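Local coordinates for VC0179-like protein (Escherichia coli, PDB 4XJ6), which probably makes cyclic GMP-AMP from nucleoside triphosphates, as a bacterial homolog of cyclic GMP-AMP synthase with a nucleotidyltransferase domain, at residues N6-H11 against K388-F393; D54-A59 against A96-I101; P105-Q110 against D132-P137; M301-N306 against R335-P340. One frame throughout, in Å; residues are numbered along the deposited sequence.

Contact 1. Residues N6-H11 against K388-F393; sequences NNYYSH and KINEAF
The Tyr8 ring has Ile389 CD1 and CG2 against it and Asn390 OD1 in its plane at the edge. Ile389 CD1 makes an off-centre CH-pi contact, 4.2 Å from the centroid of the Tyr8 ring. Ile389 CG2 packs obliquely on Tyr8 CZ at 3.6 Å. Tyr9 has Phe393 CZ in plane at its edge, while one of its faces receives CD2 of its neighbour Tyr8. Ala392 CB lies over one face of Phe393, toward the rim, and Ile389 CG1 is in plane at its edge. Tyr9 and Phe393 form an offset edge-to-face pair. The edge of Tyr9 points to the face of Phe393, with centroids 5.7 Å apart and planes at 84°.

Tyr8 OH donates to Asn390 OD1 at 2.5 Å, the one hydrogen bond between the two segments. The hydroxyl lies nearly along the C=O axis. Tyr8 CG is anti to the backbone N (chi1 166°), which places CG on the side of helix 382-393. Asn390 ND2 is held in turn by Val397 O, so both ends of the amide are used and its rotation is fixed.

The helix axes cross at 33° and come no closer than 12.8 Å, and the long side chains span the distance. Helix 6-10 thus meets the C-terminal part of helix 382-393. Tyr9 also stacks on Phe281 and touches helices 318-335 and 357-377. Leu16 of helix 16-20 lies against Phe393.

Contact 2. Residues D54-A59 against A96-I101; sequences DVRRQA and ARDDFI
Arg56 NH1 donates to Asp98 OD1 at 3.0 Å in a salt bridge. The bond is bent, with an N-H...acceptor angle of 133°. NH1 meets the oxygen almost head-on, but the oxygen lies tilted out of the guanidinium plane. The other terminal nitrogen, Arg56 NH2, has its own salt bridge to Asp94, just before the segment 96-101. Both terminal nitrogens of Arg56 are therefore tied to the same helix.

One face of the Arg56 guanidinium is covered by the Arg97 chain. Arg97 CD sits over its centre, 3.5 Å from Arg56 CZ. The two arginine chains run alongside each other with opposite sense. Arg97 bends at chi3 (-63°), which turns NE away from the line of its own extended chain. Val55 CG1 then lies over one face of the Arg97 guanidinium, 3.4 Å from Arg97 NH1. Ile101 CD1 touches Arg56 NH1 obliquely, at 3.8 Å.

Arg97 NH1 is held by two backbone oxygens, Ile89 O and Ala52 O, and the latter belongs to helix 24-57. The contact thus joins the C-terminal end of that long helix to helix 94-102.

Two positive groups come close here, with Arg56 NH2 4.3 Å from Arg97 NE. Asp98 and Asp94 would offset the charge of Arg56, while the carbonyl oxygens that face Arg97 probably stabilise its charge. Methylene and methyl groups cover faces of the two guanidinium groups, and the polar bonds are made by the nitrogens.

Contact 3. Residues P105-Q110 against D132-P137; sequences PRFWTQ and DGTYMP. With GH3 (3'-deoxy-guanosine-5'-triphosphate), chain E; GH3 (3'-deoxy-guanosine-5'-triphosphate), chain D.
This strand pair of the nucleotidyltransferase sheet leads into the nucleotide pocket: Arg106 pairs with Tyr135, and Trp108 with Gly133, as antiparallel hydrogen-bonded pairs. Strand 128-138 also carries Asp129 and Asp131, which bind magnesium. Arg106 N reaches Tyr135 O, and Tyr135 N reaches Arg106 O, both at 2.7 Å. The Trp108-Gly133 bonds are longer; Trp108 N to Gly133 O is 3.3 Å.

Trp108 and Tyr135 share one side of the sheet in an edge-to-face pair, planes at 64°. Trp108 CE3 stands over the Tyr135 face, toward the rim, 3.5 Å from Tyr135 CD1. On the other side Thr134 runs next to Phe107, with Thr134 OG1 at the edge of the phenyl ring. Next to them Thr109 OG1 donates to Asp132 OD1 at 2.8 Å, from above the carboxylate plane. Arg38 and Arg34 of helix 24-57 also hold this pair: Arg38 makes a salt bridge with Asp132 OD1, and Arg34 bonds Thr109 OG1.

A water donates to Trp108 O and to Gln110 OE1, 2.6 Å from the latter, and bonds Tyr135 OH. Tyr195 OH bonds the same Gln110 oxygen. Gln110 NE2 then donates to O4' of one 3'-deoxy-GTP (chain D) at 3.2 Å, and lies 3.2 Å from N3 of the second (chain E).

Two groups thus grip the Gln110 oxygen, consistent with the N-H end of the amide facing both nucleotides. Through the water, Tyr135 probably acts as a second-shell residue behind Gln110.

Contact 4. Residues M301-N306 against R335-P340; sequences MTAVVN and RGVESP
In the C-terminal domain, the loop that follows helix 318-335 lies over Thr302 and Ala303 of helix 297-310, touching them through Val337, Glu338 and Pro340. Thr302 carries most of the contact. Its CB and CG2 both meet Val337 CG1, with CB at 3.7 Å from that methyl. The Thr302 and Val337 side chains overlap from opposing directions. Val337 CG1 is anti to the backbone N (chi1 -175°), which places this methyl against the helix. The other methyl, Val337 CG2, comes within 4.5 Å of Ala303 CB.

Thr302 CG2 also sits 3.4 Å from Glu338 O. On the hydroxyl branch, Thr302 OG1 packs against the proline ring, 3.5 Å from Pro340 CD. This hydroxyl bonds back to Ile298 O one turn earlier in its own helix, so its polar need is met while the proline lies beside it. No direct hydrogen bond joins the two segments.

The loop leaves helix 318-335 at Gly336, which has a positive phi of 96°. From there it runs past helix 297-310 to the ligand pocket. Ser339 touches a bound 3'-deoxy-GTP, and its OG bonds Asp344 OD2, an atom that also bonds a nucleotide. The Pro340 side chain is about 6 Å from the nucleotide.

Trp263 of helix 257-271 touches both Thr302 and Pro340, and Leu348 does the same from the loop further on. Phe349 pairs with Val337 through the backbone. A water donates to Glu338 O at 3.2 Å and takes a weak bond from Asn306 ND2.

Contact 1 brings residues near the N terminus to the last helix, 382-393, so it closes a loop over almost the whole chain. The other three contacts lie within that loop, in series, and none cross. Contact 2 closes first, between the end of helix 24-57 and helix 94-102. That helix leads straight into contact 3, where the sheet strands pair. Contacts 2 and 3 touch, with Met136 CE 3.6 Å from Phe100 O. Contact 4 closes later, in the C-terminal domain. It does not touch contact 3 (nearest atoms about 9 Å apart), but Gln110 and Ser339 line the same nucleotide pocket.

Contact 1. Residues N6-H11 against K388-F393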
# COMPACT_ATOMS: atom_id res chain seq x y z
N ASN A 6 4.62 -20.04 -20.82
CA ASN A 6 3.78 -18.91 -21.21
C ASN A 6 2.31 -19.09 -20.84
O ASN A 6 1.64 -18.13 -20.45
CB ASN A 6 3.91 -18.64 -22.71
CG ASN A 6 5.20 -17.94 -23.07
OD1 ASN A 6 5.75 -17.18 -22.27
ND2 ASN A 6 5.70 -18.19 -24.28
N ASN A 7 1.82 -20.31 -20.97
CA ASN A 7 0.44 -20.62 -20.60
C ASN A 7 0.29 -20.82 -19.09
O ASN A 7 -0.77 -20.54 -18.53
CB ASN A 7 -0.07 -21.85 -21.35
CG ASN A 7 -0.70 -21.50 -22.68
OD1 ASN A 7 -1.88 -21.17 -22.76
ND2 ASN A 7 0.09 -21.55 -23.75
N TYR A 8 1.34 -21.32 -18.45
CA TYR A 8 1.38 -21.40 -16.99
C TYR A 8 1.16 -20.02 -16.41
O TYR A 8 0.41 -19.85 -15.45
CB TYR A 8 2.73 -21.98 -16.52
CG TYR A 8 3.01 -21.81 -15.04
CD1 TYR A 8 2.65 -22.79 -14.13
CD2 TYR A 8 3.63 -20.66 -14.56
CE1 TYR A 8 2.91 -22.64 -12.78
CE2 TYR A 8 3.89 -20.50 -13.21
CZ TYR A 8 3.53 -21.50 -12.32
OH TYR A 8 3.78 -21.35 -10.98
N TYR A 9 1.79 -19.03 -17.03
CA TYR A 9 1.74 -17.65 -16.55
C TYR A 9 0.42 -16.94 -16.88
O TYR A 9 -0.16 -16.27 -16.02
CB TYR A 9 2.90 -16.84 -17.14
CG TYR A 9 4.25 -17.11 -16.50
CD1 TYR A 9 4.45 -16.89 -15.14
CD2 TYR A 9 5.32 -17.56 -17.25
CE1 TYR A 9 5.68 -17.12 -14.55
CE2 TYR A 9 6.56 -17.80 -16.68
CZ TYR A 9 6.73 -17.58 -15.33
OH TYR A 9 7.95 -17.81 -14.73
N SER A 10 -0.04 -17.07 -18.11
CA SER A 10 -1.05 -16.16 -18.64
C SER A 10 -2.37 -16.77 -19.11
O SER A 10 -3.24 -16.04 -19.59
CB SER A 10 -0.45 -15.37 -19.81
OG SER A 10 -0.13 -16.25 -20.87
N HIS A 11 -2.53 -18.08 -18.98
CA HIS A 11 -3.77 -18.71 -19.46
C HIS A 11 -4.96 -18.25 -18.63
O HIS A 11 -4.86 -18.12 -17.41
CB HIS A 11 -3.65 -20.24 -19.41
CG HIS A 11 -4.68 -20.94 -20.24
ND1 HIS A 11 -5.72 -21.66 -19.69
CD2 HIS A 11 -4.83 -21.04 -21.58
CE1 HIS A 11 -6.47 -22.17 -20.65
NE2 HIS A 11 -5.95 -21.80 -21.81
N LYS A 388 8.06 -27.70 -9.53
CA LYS A 388 9.33 -27.00 -9.37
C LYS A 388 9.13 -25.49 -9.44
O LYS A 388 9.61 -24.75 -8.57
CB LYS A 388 10.33 -27.44 -10.43
CG LYS A 388 11.77 -27.16 -10.05
CD LYS A 388 12.11 -27.88 -8.76
CE LYS A 388 13.35 -27.30 -8.11
NZ LYS A 388 13.78 -28.08 -6.91
N ILE A 389 8.44 -25.02 -10.47
CA ILE A 389 8.20 -23.59 -10.65
C ILE A 389 7.24 -23.06 -9.58
O ILE A 389 7.22 -21.87 -9.28
CB ILE A 389 7.65 -23.28 -12.06
CG1 ILE A 389 7.69 -21.77 -12.33
CG2 ILE A 389 6.24 -23.83 -12.21
CD1 ILE A 389 7.46 -21.41 -13.78
N ASN A 390 6.45 -23.97 -9.01
CA ASN A 390 5.54 -23.61 -7.92
C ASN A 390 6.27 -23.48 -6.59
O ASN A 390 5.66 -23.12 -5.58
CB ASN A 390 4.41 -24.63 -7.81
CG ASN A 390 3.27 -24.35 -8.77
OD1 ASN A 390 3.32 -23.41 -9.55
ND2 ASN A 390 2.23 -25.18 -8.71
N GLU A 391 7.56 -23.78 -6.59
CA GLU A 391 8.38 -23.51 -5.41
C GLU A 391 8.70 -22.03 -5.36
O GLU A 391 9.03 -21.48 -4.31
CB GLU A 391 9.66 -24.34 -5.42
CG GLU A 391 9.43 -25.84 -5.28
CD GLU A 391 10.72 -26.63 -5.36
OE1 GLU A 391 11.78 -26.06 -5.04
OE2 GLU A 391 10.66 -27.82 -5.75
N ALA A 392 8.59 -21.38 -6.52
CA ALA A 392 8.86 -19.96 -6.64
C ALA A 392 7.62 -19.12 -6.39
O ALA A 392 7.66 -18.14 -5.64
CB ALA A 392 9.44 -19.66 -8.01
N PHE A 393 6.51 -19.50 -7.01
CA PHE A 393 5.29 -18.71 -6.96
C PHE A 393 4.22 -19.31 -6.04
O PHE A 393 3.13 -18.76 -5.91
CB PHE A 393 4.71 -18.53 -8.37
CG PHE A 393 5.69 -17.97 -9.36
CD1 PHE A 393 6.02 -16.63 -9.35
CD2 PHE A 393 6.27 -18.79 -10.32
CE1 PHE A 393 6.92 -16.11 -10.26
CE2 PHE A 393 7.17 -18.28 -11.23
CZ PHE A 393 7.49 -16.93 -11.20

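Contact 2. Residues D54-A59 against A96-I101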
# COMPACT_ATOMS: atom_id res chain seq x y z
N ASP A 54 -18.77 24.67 17.62
CA ASP A 54 -19.36 25.01 18.91
C ASP A 54 -18.37 25.64 19.88
O ASP A 54 -18.76 26.43 20.74
CB ASP A 54 -19.99 23.77 19.55
CG ASP A 54 -21.10 23.18 18.70
OD1 ASP A 54 -21.65 23.90 17.84
OD2 ASP A 54 -21.43 21.99 18.90
N VAL A 55 -17.09 25.28 19.75
CA VAL A 55 -16.03 25.81 20.61
C VAL A 55 -16.00 27.33 20.58
O VAL A 55 -16.14 27.98 21.62
CB VAL A 55 -14.64 25.26 20.21
CG1 VAL A 55 -13.53 26.13 20.79
CG2 VAL A 55 -14.48 23.82 20.66
N ARG A 56 -15.82 27.90 19.39
CA ARG A 56 -15.74 29.35 19.26
C ARG A 56 -17.13 29.97 19.23
O ARG A 56 -17.30 31.13 19.58
CB ARG A 56 -14.95 29.74 18.00
CG ARG A 56 -15.61 29.32 16.70
CD ARG A 56 -15.38 30.36 15.62
NE ARG A 56 -13.96 30.65 15.44
CZ ARG A 56 -13.25 30.27 14.39
NH1 ARG A 56 -13.83 29.60 13.40
NH2 ARG A 56 -11.96 30.58 14.31
N ARG A 57 -18.11 29.18 18.81
CA ARG A 57 -19.47 29.68 18.70
C ARG A 57 -20.11 29.86 20.08
O ARG A 57 -20.69 30.90 20.37
CB ARG A 57 -20.32 28.73 17.85
CG ARG A 57 -21.63 29.32 17.38
CD ARG A 57 -21.40 30.60 16.58
NE ARG A 57 -20.54 30.37 15.42
CZ ARG A 57 -20.10 31.33 14.62
NH1 ARG A 57 -20.44 32.59 14.85
NH2 ARG A 57 -19.32 31.03 13.59
N GLN A 58 -19.98 28.84 20.93
CA GLN A 58 -20.66 28.84 22.22
C GLN A 58 -19.71 29.05 23.40
O GLN A 58 -20.10 28.85 24.55
CB GLN A 58 -21.43 27.53 22.39
CG GLN A 58 -22.44 27.27 21.28
CD GLN A 58 -23.05 25.88 21.36
OE1 GLN A 58 -22.44 24.95 21.88
NE2 GLN A 58 -24.26 25.74 20.83
N ALA A 59 -18.47 29.44 23.11
CA ALA A 59 -17.46 29.73 24.13
C ALA A 59 -17.31 28.58 25.13
O ALA A 59 -17.25 28.80 26.34
CB ALA A 59 -17.79 31.02 24.86
N ALA A 96 -6.47 27.82 11.42
CA ALA A 96 -6.56 26.37 11.31
C ALA A 96 -8.00 25.91 11.51
O ALA A 96 -8.48 25.01 10.83
CB ALA A 96 -5.64 25.69 12.31
N ARG A 97 -8.68 26.55 12.46
CA ARG A 97 -10.07 26.21 12.76
C ARG A 97 -10.98 26.52 11.58
O ARG A 97 -11.87 25.73 11.25
CB ARG A 97 -10.55 26.95 14.01
CG ARG A 97 -11.84 26.39 14.59
CD ARG A 97 -12.34 27.22 15.76
NE ARG A 97 -11.42 27.22 16.88
CZ ARG A 97 -11.38 26.27 17.81
NH1 ARG A 97 -12.21 25.24 17.75
NH2 ARG A 97 -10.50 26.35 18.80
N ASP A 98 -10.74 27.66 10.93
CA ASP A 98 -11.50 28.06 9.76
C ASP A 98 -11.39 27.02 8.65
O ASP A 98 -12.39 26.66 8.02
CB ASP A 98 -11.03 29.42 9.25
CG ASP A 98 -11.44 30.56 10.16
OD1 ASP A 98 -12.40 30.39 10.93
OD2 ASP A 98 -10.79 31.63 10.11
N ASP A 99 -10.17 26.55 8.41
CA ASP A 99 -9.93 25.52 7.41
C ASP A 99 -10.65 24.22 7.77
O ASP A 99 -11.30 23.61 6.92
CB ASP A 99 -8.43 25.26 7.25
CG ASP A 99 -7.71 26.40 6.56
OD1 ASP A 99 -8.35 27.13 5.79
OD2 ASP A 99 -6.49 26.55 6.79
N PHE A 100 -10.50 23.81 9.02
CA PHE A 100 -11.07 22.56 9.50
C PHE A 100 -12.58 22.54 9.33
O PHE A 100 -13.15 21.54 8.89
CB PHE A 100 -10.69 22.34 10.97
CG PHE A 100 -11.11 21.00 11.51
CD1 PHE A 100 -10.58 19.83 10.99
CD2 PHE A 100 -12.03 20.91 12.54
CE1 PHE A 100 -10.97 18.60 11.49
CE2 PHE A 100 -12.42 19.69 13.05
CZ PHE A 100 -11.89 18.53 12.52
N ILE A 101 -13.22 23.65 9.67
CA ILE A 101 -14.68 23.77 9.61
C ILE A 101 -15.18 23.86 8.16
O ILE A 101 -16.25 23.35 7.83
CB ILE A 101 -15.15 25.01 10.40
CG1 ILE A 101 -14.84 24.84 11.89
CG2 ILE A 101 -16.64 25.27 10.19
CD1 ILE A 101 -15.08 26.09 12.70

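Contact 3. Residues P105-Q110 against D132-P137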
# COMPACT_ATOMS: atom_id res chain seq x y z
N PRO A 105 -12.97 16.12 4.39
CA PRO A 105 -11.88 15.25 3.95
C PRO A 105 -12.16 14.61 2.59
O PRO A 105 -13.32 14.31 2.29
CB PRO A 105 -11.82 14.18 5.05
CG PRO A 105 -13.18 14.19 5.66
CD PRO A 105 -13.62 15.62 5.61
N ARG A 106 -11.13 14.44 1.77
CA ARG A 106 -11.28 13.73 0.51
C ARG A 106 -10.60 12.37 0.60
O ARG A 106 -9.73 12.16 1.45
CB ARG A 106 -10.69 14.55 -0.65
CG ARG A 106 -11.73 15.28 -1.49
CD ARG A 106 -12.34 16.45 -0.74
NE ARG A 106 -13.28 17.20 -1.58
CZ ARG A 106 -13.85 18.35 -1.23
NH1 ARG A 106 -13.58 18.90 -0.05
NH2 ARG A 106 -14.69 18.95 -2.06
N PHE A 107 -11.00 11.44 -0.26
CA PHE A 107 -10.45 10.09 -0.24
C PHE A 107 -10.01 9.65 -1.63
O PHE A 107 -10.79 9.71 -2.58
CB PHE A 107 -11.47 9.10 0.33
CG PHE A 107 -12.00 9.49 1.68
CD1 PHE A 107 -11.31 9.14 2.83
CD2 PHE A 107 -13.19 10.19 1.81
CE1 PHE A 107 -11.79 9.49 4.08
CE2 PHE A 107 -13.67 10.54 3.05
CZ PHE A 107 -12.98 10.19 4.19
N TRP A 108 -8.76 9.22 -1.73
CA TRP A 108 -8.21 8.72 -2.98
C TRP A 108 -7.31 7.52 -2.72
O TRP A 108 -6.41 7.59 -1.89
CB TRP A 108 -7.45 9.81 -3.73
CG TRP A 108 -8.33 10.91 -4.24
CD1 TRP A 108 -9.36 10.79 -5.13
CD2 TRP A 108 -8.25 12.31 -3.91
NE1 TRP A 108 -9.93 12.02 -5.36
CE2 TRP A 108 -9.27 12.97 -4.62
CE3 TRP A 108 -7.42 13.06 -3.07
CZ2 TRP A 108 -9.48 14.34 -4.53
CZ3 TRP A 108 -7.63 14.43 -2.98
CH2 TRP A 108 -8.65 15.05 -3.70
N THR A 109 -7.56 6.44 -3.44
CA THR A 109 -6.78 5.22 -3.29
C THR A 109 -5.42 5.33 -3.99
O THR A 109 -5.33 5.80 -5.13
CB THR A 109 -7.54 4.00 -3.85
OG1 THR A 109 -8.82 3.91 -3.22
CG2 THR A 109 -6.77 2.71 -3.58
N GLN A 110 -4.37 4.91 -3.30
CA GLN A 110 -3.04 4.82 -3.90
C GLN A 110 -2.63 3.36 -3.95
O GLN A 110 -3.34 2.49 -3.45
CB GLN A 110 -2.04 5.66 -3.10
CG GLN A 110 -1.68 5.06 -1.75
CD GLN A 110 -1.07 6.06 -0.80
OE1 GLN A 110 -1.68 7.09 -0.49
NE2 GLN A 110 0.12 5.76 -0.31
N ASP A 132 -6.04 3.40 0.96
CA ASP A 132 -6.96 4.51 0.74
C ASP A 132 -6.62 5.68 1.65
O ASP A 132 -6.86 5.64 2.85
CB ASP A 132 -8.40 4.07 0.97
CG ASP A 132 -9.40 5.00 0.31
OD1 ASP A 132 -9.16 5.41 -0.85
OD2 ASP A 132 -10.43 5.32 0.94
N GLY A 133 -6.05 6.73 1.07
CA GLY A 133 -5.61 7.88 1.84
C GLY A 133 -6.72 8.88 2.13
O GLY A 133 -7.64 9.06 1.33
N THR A 134 -6.62 9.52 3.29
CA THR A 134 -7.54 10.60 3.65
C THR A 134 -6.84 11.94 3.49
O THR A 134 -5.77 12.17 4.05
CB THR A 134 -8.04 10.45 5.10
OG1 THR A 134 -8.68 9.17 5.24
CG2 THR A 134 -9.02 11.56 5.45
N TYR A 135 -7.45 12.83 2.71
CA TYR A 135 -6.84 14.12 2.40
C TYR A 135 -7.65 15.27 3.00
O TYR A 135 -8.86 15.37 2.78
CB TYR A 135 -6.72 14.31 0.89
CG TYR A 135 -5.80 13.34 0.20
CD1 TYR A 135 -6.17 12.02 -0.00
CD2 TYR A 135 -4.57 13.75 -0.29
CE1 TYR A 135 -5.33 11.13 -0.65
CE2 TYR A 135 -3.72 12.88 -0.93
CZ TYR A 135 -4.11 11.57 -1.11
OH TYR A 135 -3.27 10.68 -1.75
N MET A 136 -6.99 16.15 3.75
CA MET A 136 -7.66 17.31 4.32
C MET A 136 -7.18 18.60 3.67
O MET A 136 -6.02 18.98 3.83
CB MET A 136 -7.43 17.38 5.83
CG MET A 136 -8.19 18.51 6.51
SD MET A 136 -9.97 18.37 6.31
CE MET A 136 -10.53 19.90 7.06
N PRO A 137 -8.06 19.27 2.92
CA PRO A 137 -7.77 20.59 2.35
C PRO A 137 -7.58 21.64 3.44
O PRO A 137 -8.42 21.76 4.34
CB PRO A 137 -9.01 20.89 1.50
CG PRO A 137 -9.65 19.56 1.26
CD PRO A 137 -9.37 18.76 2.49
O3A GH3 E . 3.93 -0.97 6.10
PA GH3 E . 4.47 0.54 6.02
O1A GH3 E . 5.66 0.58 5.08
O2A GH3 E . 4.82 1.10 7.38
O5' GH3 E . 3.26 1.36 5.35
C5' GH3 E . 2.27 0.68 4.60
C4' GH3 E . 1.38 1.70 3.91
O4' GH3 E . 1.85 3.00 4.19
C3' GH3 E . 1.37 1.58 2.39
C2' GH3 E . 1.20 3.02 1.93
O2' GH3 E . -0.16 3.29 1.67
C1' GH3 E . 1.67 3.88 3.09
N9 GH3 E . 2.99 4.43 2.78
C8 GH3 E . 4.17 3.83 3.14
N7 GH3 E . 5.19 4.60 2.71
C5 GH3 E . 4.68 5.69 2.09
C6 GH3 E . 5.29 6.77 1.49
O6 GH3 E . 6.52 6.84 1.46
N1 GH3 E . 4.52 7.76 0.91
C2 GH3 E . 3.14 7.66 0.95
N2 GH3 E . 2.41 8.63 0.40
N3 GH3 E . 2.54 6.58 1.56
C4 GH3 E . 3.29 5.60 2.13
PG GH3 D . 0.73 -4.24 -2.59
O1G GH3 D . 1.75 -5.23 -2.10
O2G GH3 D . 0.13 -3.47 -1.44
O3G GH3 D . -0.38 -4.98 -3.31
O3B GH3 D . 1.47 -3.24 -3.61
PB GH3 D . 1.42 -1.63 -3.45
O1B GH3 D . 1.69 -0.99 -4.79
O2B GH3 D . 0.08 -1.16 -2.95
O3A GH3 D . 2.62 -1.28 -2.44
PA GH3 D . 2.38 -0.69 -0.96
O1A GH3 D . 3.53 -1.12 -0.07
O2A GH3 D . 1.06 -1.14 -0.38
O5' GH3 D . 2.38 0.91 -1.11
C5' GH3 D . 1.24 1.59 -1.59
C4' GH3 D . 1.65 3.00 -2.01
O4' GH3 D . 2.38 3.61 -0.97
C3' GH3 D . 2.54 3.03 -3.24
C2' GH3 D . 3.43 4.23 -2.98
O2' GH3 D . 2.90 5.37 -3.61
C1' GH3 D . 3.42 4.42 -1.47
N9 GH3 D . 4.69 3.93 -0.92
C8 GH3 D . 4.85 2.75 -0.25
N7 GH3 D . 6.15 2.64 0.12
C5 GH3 D . 6.81 3.75 -0.30
C6 GH3 D . 8.13 4.15 -0.19
O6 GH3 D . 8.95 3.43 0.38
N1 GH3 D . 8.53 5.35 -0.73
C2 GH3 D . 7.61 6.16 -1.37
N2 GH3 D . 8.00 7.32 -1.89
N3 GH3 D . 6.30 5.75 -1.48
C4 GH3 D . 5.90 4.57 -0.96
O HOH W 1 -3.82 8.18 -1.57

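Contact 4. Residues M301-N306 against R335-P340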
# COMPACT_ATOMS: atom_id res chain seq x y z
N MET A 301 8.88 -3.31 -7.95
CA MET A 301 8.42 -2.64 -9.16
C MET A 301 9.53 -1.81 -9.80
O MET A 301 9.74 -1.87 -11.01
CB MET A 301 7.22 -1.75 -8.86
CG MET A 301 5.96 -2.50 -8.47
SD MET A 301 4.76 -1.48 -7.59
CE MET A 301 4.18 -0.41 -8.90
N THR A 302 10.24 -1.04 -8.98
CA THR A 302 11.30 -0.16 -9.46
C THR A 302 12.47 -0.95 -10.04
O THR A 302 13.07 -0.54 -11.03
CB THR A 302 11.82 0.76 -8.34
OG1 THR A 302 10.72 1.40 -7.69
CG2 THR A 302 12.77 1.81 -8.91
N ALA A 303 12.79 -2.07 -9.41
CA ALA A 303 13.88 -2.92 -9.89
C ALA A 303 13.52 -3.53 -11.25
O ALA A 303 14.37 -3.62 -12.14
CB ALA A 303 14.19 -4.01 -8.89
N VAL A 304 12.27 -3.94 -11.39
CA VAL A 304 11.81 -4.60 -12.61
C VAL A 304 11.81 -3.65 -13.80
O VAL A 304 12.28 -4.00 -14.89
CB VAL A 304 10.40 -5.20 -12.43
CG1 VAL A 304 9.78 -5.58 -13.77
CG2 VAL A 304 10.46 -6.42 -11.50
N VAL A 305 11.30 -2.43 -13.60
CA VAL A 305 11.26 -1.47 -14.69
C VAL A 305 12.67 -1.02 -15.07
O VAL A 305 12.92 -0.69 -16.22
CB VAL A 305 10.41 -0.22 -14.35
CG1 VAL A 305 9.04 -0.62 -13.82
CG2 VAL A 305 11.12 0.67 -13.35
N ASN A 306 13.58 -1.04 -14.10
CA ASN A 306 14.97 -0.66 -14.35
C ASN A 306 15.63 -1.70 -15.25
O ASN A 306 16.40 -1.36 -16.15
CB ASN A 306 15.74 -0.51 -13.04
CG ASN A 306 15.42 0.79 -12.32
OD1 ASN A 306 14.82 1.70 -12.90
ND2 ASN A 306 15.84 0.90 -11.07
N ARG A 335 23.08 -3.07 -6.54
CA ARG A 335 23.39 -1.72 -7.01
C ARG A 335 22.70 -0.68 -6.14
O ARG A 335 23.13 0.48 -6.08
CB ARG A 335 22.97 -1.53 -8.46
CG ARG A 335 23.86 -2.22 -9.48
CD ARG A 335 23.36 -1.95 -10.89
NE ARG A 335 24.27 -2.45 -11.91
CZ ARG A 335 24.10 -2.27 -13.22
NH1 ARG A 335 23.04 -1.61 -13.66
NH2 ARG A 335 24.98 -2.76 -14.08
N GLY A 336 21.63 -1.09 -5.48
CA GLY A 336 20.79 -0.17 -4.74
C GLY A 336 19.62 0.25 -5.60
O GLY A 336 19.78 0.49 -6.80
N VAL A 337 18.43 0.31 -5.01
CA VAL A 337 17.23 0.69 -5.74
C VAL A 337 16.75 2.07 -5.28
O VAL A 337 16.21 2.22 -4.19
CB VAL A 337 16.09 -0.34 -5.55
CG1 VAL A 337 14.90 0.04 -6.42
CG2 VAL A 337 16.58 -1.74 -5.89
N GLU A 338 16.96 3.07 -6.13
CA GLU A 338 16.55 4.43 -5.81
C GLU A 338 15.05 4.60 -6.01
O GLU A 338 14.45 3.96 -6.88
CB GLU A 338 17.32 5.43 -6.67
CG GLU A 338 18.82 5.44 -6.41
CD GLU A 338 19.56 6.41 -7.30
OE1 GLU A 338 18.90 7.24 -7.96
OE2 GLU A 338 20.81 6.35 -7.35
N SER A 339 14.45 5.47 -5.20
CA SER A 339 13.02 5.73 -5.30
C SER A 339 12.67 6.44 -6.60
O SER A 339 13.38 7.35 -7.02
CB SER A 339 12.54 6.55 -4.10
OG SER A 339 11.16 6.86 -4.23
N PRO A 340 11.57 6.02 -7.25
CA PRO A 340 11.07 6.72 -8.43
C PRO A 340 10.58 8.12 -8.08
O PRO A 340 10.35 8.95 -8.96
CB PRO A 340 9.92 5.83 -8.92
CG PRO A 340 9.55 5.00 -7.74
CD PRO A 340 10.81 4.79 -6.96
O HOH W 2 15.01 4.00 -10.06